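Local coordinates for protein ferritin heavy chain (Trichoplusia ni, PDB 1Z6O) that oxidises ferrous iron at its ferroxidase site and, with the light chain, forms the 24-subunit secreted ferritin shell that stores iron, at the interface of chains A and B. Residues are numbered along the deposited sequence; one frame, centred on the assembly and turned at random. Chains: chain A/B, Ferritin heavy chain.

Contacts 1 and 2 lie about 23 Å apart, measured between the centres of their C-alpha atoms. Both use helix 139-168 of chain A, contact 1 along its first half and contact 2 at its C-terminal end and the residue that follows, A:Lys169. Chain B brings the start of its own helix 139-168 and the loop residues B:Thr16 and B:Arg81 to contact 1, and its extended N-terminal segment to contact 2. The helix takes part from both chains in contact 1 and from chain A alone in contact 2. The whole interface is not an exact two-fold. Such packing helps build the shell of 12 heavy and 12 light chains.

Contact 1: the interface of chains A and B. Residues chain A 146, 150-151, 154; chain B 16, 81, 139-140.
B:His140 reaches A:Glu151 and A:Tyr154 at this joint between two ferritin four-helix bundles. The start of helix 139-168 in chain B meets the first half of the same helix in chain A. B:His140 NE2 gives a hydrogen bond to the carboxylate oxygen OE1 of A:Glu151, modelled at a short 2.5 Å. The acceptor lies in the imidazole plane and is met nearly along its C-O axis. The carboxylate and ring planes are 30° apart. With chi1 at -174°, CG is anti to the backbone N, and the imidazole points across the chain A helix with its CD2-NE2 edge toward A:Glu151. B:His140 CD2 packs 3.6 Å from A:Glu151 CA. One imidazole face takes the tyrosine edge atom A:Tyr154 CD1, 3.4 Å above the plane and toward the rim.

A:Tyr154 stacks on the guanidinium of B:Arg81, with the two planes 30° apart. A:Tyr154 CE2 is 3.3 Å from B:Arg81 NE. B:Arg81 lies over one face of the ring. On that same side B:His140 meets the rim, its CB 3.3 Å from A:Tyr154 CE1. The methyl CG2 of A:Thr146 sits 3.3 Å from the backbone O of B:Tyr139. A:Leu150 CD1 touches B:Tyr139 CB.

Further out, B:Arg81 NH2 donates to the hydroxyl OG1 of B:Thr16 at 3.0 Å, which helps fix the guanidinium. Water 1 links that hydroxyl to the phenol OH of A:Tyr154. Water 2 links the same phenol to the backbone N of B:His140.

Contact 2: the interface of chains A and B. Residues chain A 165, 168-169; chain B 8, 10.
B:Val8 and B:Ile10 pack on A:Lys168, at the C-terminal end of helix 139-168 in this ferritin-family subunit. The chain B residues belong to its extended N-terminal segment. That segment runs alongside the last turn of the helix, in the opposite direction.

B:Val8 buries 70 Å² against chain A, and its branched side chain makes apolar contacts with two lysines. Its CB is 4.0 Å from A:Lys168 CG, where the two side chains pass in opposite directions. The methyl CG2 turns to A:Lys169 and lies 4.0 Å from CG of that lysine. These two side chains cross at about a right angle. A:Lys168 has CG anti to its backbone N (chi1 -161°) and is extended beyond it. This carries its methylene chain from B:Val8 to B:Ile10. There A:Lys168 CD lies 3.9 Å from the methyl CG2 of B:Ile10. An alanine in place of A:Lys168 has no methylene chain beyond CB, so B:Ile10 CG2 would probably lose its partner and the N-terminal segment is likely to be held less firmly on the helix.

Other contacts set methyl groups beside polar atoms. The methyl CG1 of B:Val8 is 3.8 Å from the backbone O of A:Lys168, near the helix end. B:Ile10 reaches A:Ser165 with its other branch. Its terminal methyl CD1 lies 3.7 Å from the hydroxyl OG of A:Ser165. Both are van der Waals contacts.

Contact 1: the interface of chains A and B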
# COMPACT_ATOMS: atom_id res chain seq x y z
N THR A 146 -13.57 1.40 49.21
CA THR A 146 -13.30 2.83 49.20
C THR A 146 -12.83 3.33 47.83
O THR A 146 -13.36 4.31 47.30
CB THR A 146 -12.23 3.20 50.25
OG1 THR A 146 -12.67 2.81 51.55
CG2 THR A 146 -11.98 4.71 50.24
N LEU A 150 -16.85 3.53 46.34
CA LEU A 150 -17.15 4.92 46.69
C LEU A 150 -16.79 5.87 45.54
O LEU A 150 -17.47 6.87 45.32
CB LEU A 150 -16.44 5.35 47.98
CG LEU A 150 -17.02 4.74 49.27
CD1 LEU A 150 -16.32 5.37 50.50
CD2 LEU A 150 -18.53 5.01 49.33
N GLU A 151 -15.72 5.56 44.82
CA GLU A 151 -15.31 6.40 43.69
C GLU A 151 -16.48 6.51 42.70
O GLU A 151 -16.87 7.61 42.28
CB GLU A 151 -14.10 5.76 42.99
CG GLU A 151 -13.69 6.41 41.68
CD GLU A 151 -13.17 7.83 41.85
OE1 GLU A 151 -12.86 8.21 43.00
OE2 GLU A 151 -13.07 8.55 40.84
N TYR A 154 -19.50 8.67 44.32
CA TYR A 154 -19.40 10.13 44.35
C TYR A 154 -19.49 10.76 42.97
O TYR A 154 -20.13 11.80 42.81
CB TYR A 154 -18.13 10.58 45.09
CG TYR A 154 -18.24 10.34 46.59
CD1 TYR A 154 -17.44 9.38 47.22
CD2 TYR A 154 -19.17 11.04 47.37
CE1 TYR A 154 -17.57 9.13 48.60
CE2 TYR A 154 -19.30 10.79 48.74
CZ TYR A 154 -18.49 9.83 49.35
OH TYR A 154 -18.60 9.59 50.70
N THR B 16 -22.02 15.48 51.75
CA THR B 16 -21.63 15.03 53.09
C THR B 16 -20.32 15.47 53.72
O THR B 16 -20.04 15.07 54.85
CB THR B 16 -21.62 13.50 53.10
OG1 THR B 16 -20.71 13.05 52.09
CG2 THR B 16 -23.01 12.94 52.77
N ARG B 81 -18.15 16.85 45.25
CA ARG B 81 -18.84 16.51 46.50
C ARG B 81 -20.01 17.45 46.82
O ARG B 81 -20.68 17.29 47.84
CB ARG B 81 -17.83 16.48 47.67
CG ARG B 81 -16.82 15.31 47.59
CD ARG B 81 -17.52 13.94 47.78
NE ARG B 81 -18.02 13.78 49.15
CZ ARG B 81 -17.28 13.39 50.19
NH1 ARG B 81 -15.99 13.10 50.05
NH2 ARG B 81 -17.83 13.31 51.40
N TYR B 139 -13.78 8.48 54.07
CA TYR B 139 -12.97 7.44 53.44
C TYR B 139 -12.48 7.75 52.03
O TYR B 139 -11.31 7.56 51.72
CB TYR B 139 -13.76 6.12 53.38
CG TYR B 139 -14.22 5.62 54.73
CD1 TYR B 139 -15.57 5.61 55.07
CD2 TYR B 139 -13.30 5.13 55.66
CE1 TYR B 139 -16.00 5.13 56.30
CE2 TYR B 139 -13.72 4.65 56.91
CZ TYR B 139 -15.08 4.65 57.21
OH TYR B 139 -15.51 4.15 58.42
N HIS B 140 -13.39 8.22 51.19
CA HIS B 140 -13.02 8.47 49.81
C HIS B 140 -12.00 9.58 49.61
O HIS B 140 -11.05 9.42 48.85
CB HIS B 140 -14.26 8.74 48.97
CG HIS B 140 -13.97 8.87 47.50
ND1 HIS B 140 -13.83 10.09 46.87
CD2 HIS B 140 -13.72 7.93 46.56
CE1 HIS B 140 -13.51 9.90 45.60
NE2 HIS B 140 -13.44 8.59 45.39
O HOH W 1 -20.84 10.46 51.71
O HOH W 2 -16.17 9.39 52.09

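Contact 2: the interface of chains A and B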
# COMPACT_ATOMS: atom_id res chain seq x y z
N SER A 165 -30.32 19.65 38.62
CA SER A 165 -30.31 21.12 38.71
C SER A 165 -30.59 21.75 37.35
O SER A 165 -31.39 22.67 37.24
CB SER A 165 -28.95 21.66 39.19
OG SER A 165 -28.70 21.30 40.53
N LYS A 168 -34.28 21.03 36.32
CA LYS A 168 -35.25 21.67 37.20
C LYS A 168 -35.39 23.17 36.94
O LYS A 168 -36.48 23.72 37.08
CB LYS A 168 -34.90 21.42 38.67
CG LYS A 168 -36.09 21.63 39.62
CD LYS A 168 -35.82 21.03 41.00
CE LYS A 168 -37.08 20.98 41.87
NZ LYS A 168 -36.81 20.26 43.15
N LYS A 169 -34.31 23.83 36.54
CA LYS A 169 -34.39 25.26 36.23
C LYS A 169 -35.34 25.55 35.08
O LYS A 169 -35.85 26.66 34.96
CB LYS A 169 -33.02 25.82 35.85
CG LYS A 169 -32.05 25.88 36.99
CD LYS A 169 -30.67 26.24 36.46
CE LYS A 169 -29.61 25.90 37.50
NZ LYS A 169 -28.27 25.91 36.88
N VAL B 8 -33.50 27.01 42.10
CA VAL B 8 -34.30 25.84 42.40
C VAL B 8 -33.52 25.04 43.42
O VAL B 8 -32.32 25.24 43.59
CB VAL B 8 -34.54 24.96 41.15
CG1 VAL B 8 -35.39 25.72 40.13
CG2 VAL B 8 -33.19 24.54 40.54
N ILE B 10 -32.67 21.08 44.90
CA ILE B 10 -32.79 19.65 44.66
C ILE B 10 -32.33 18.99 45.96
O ILE B 10 -31.82 19.67 46.85
CB ILE B 10 -31.90 19.18 43.47
CG1 ILE B 10 -30.43 19.42 43.78
CG2 ILE B 10 -32.31 19.90 42.16
CD1 ILE B 10 -29.48 18.61 42.89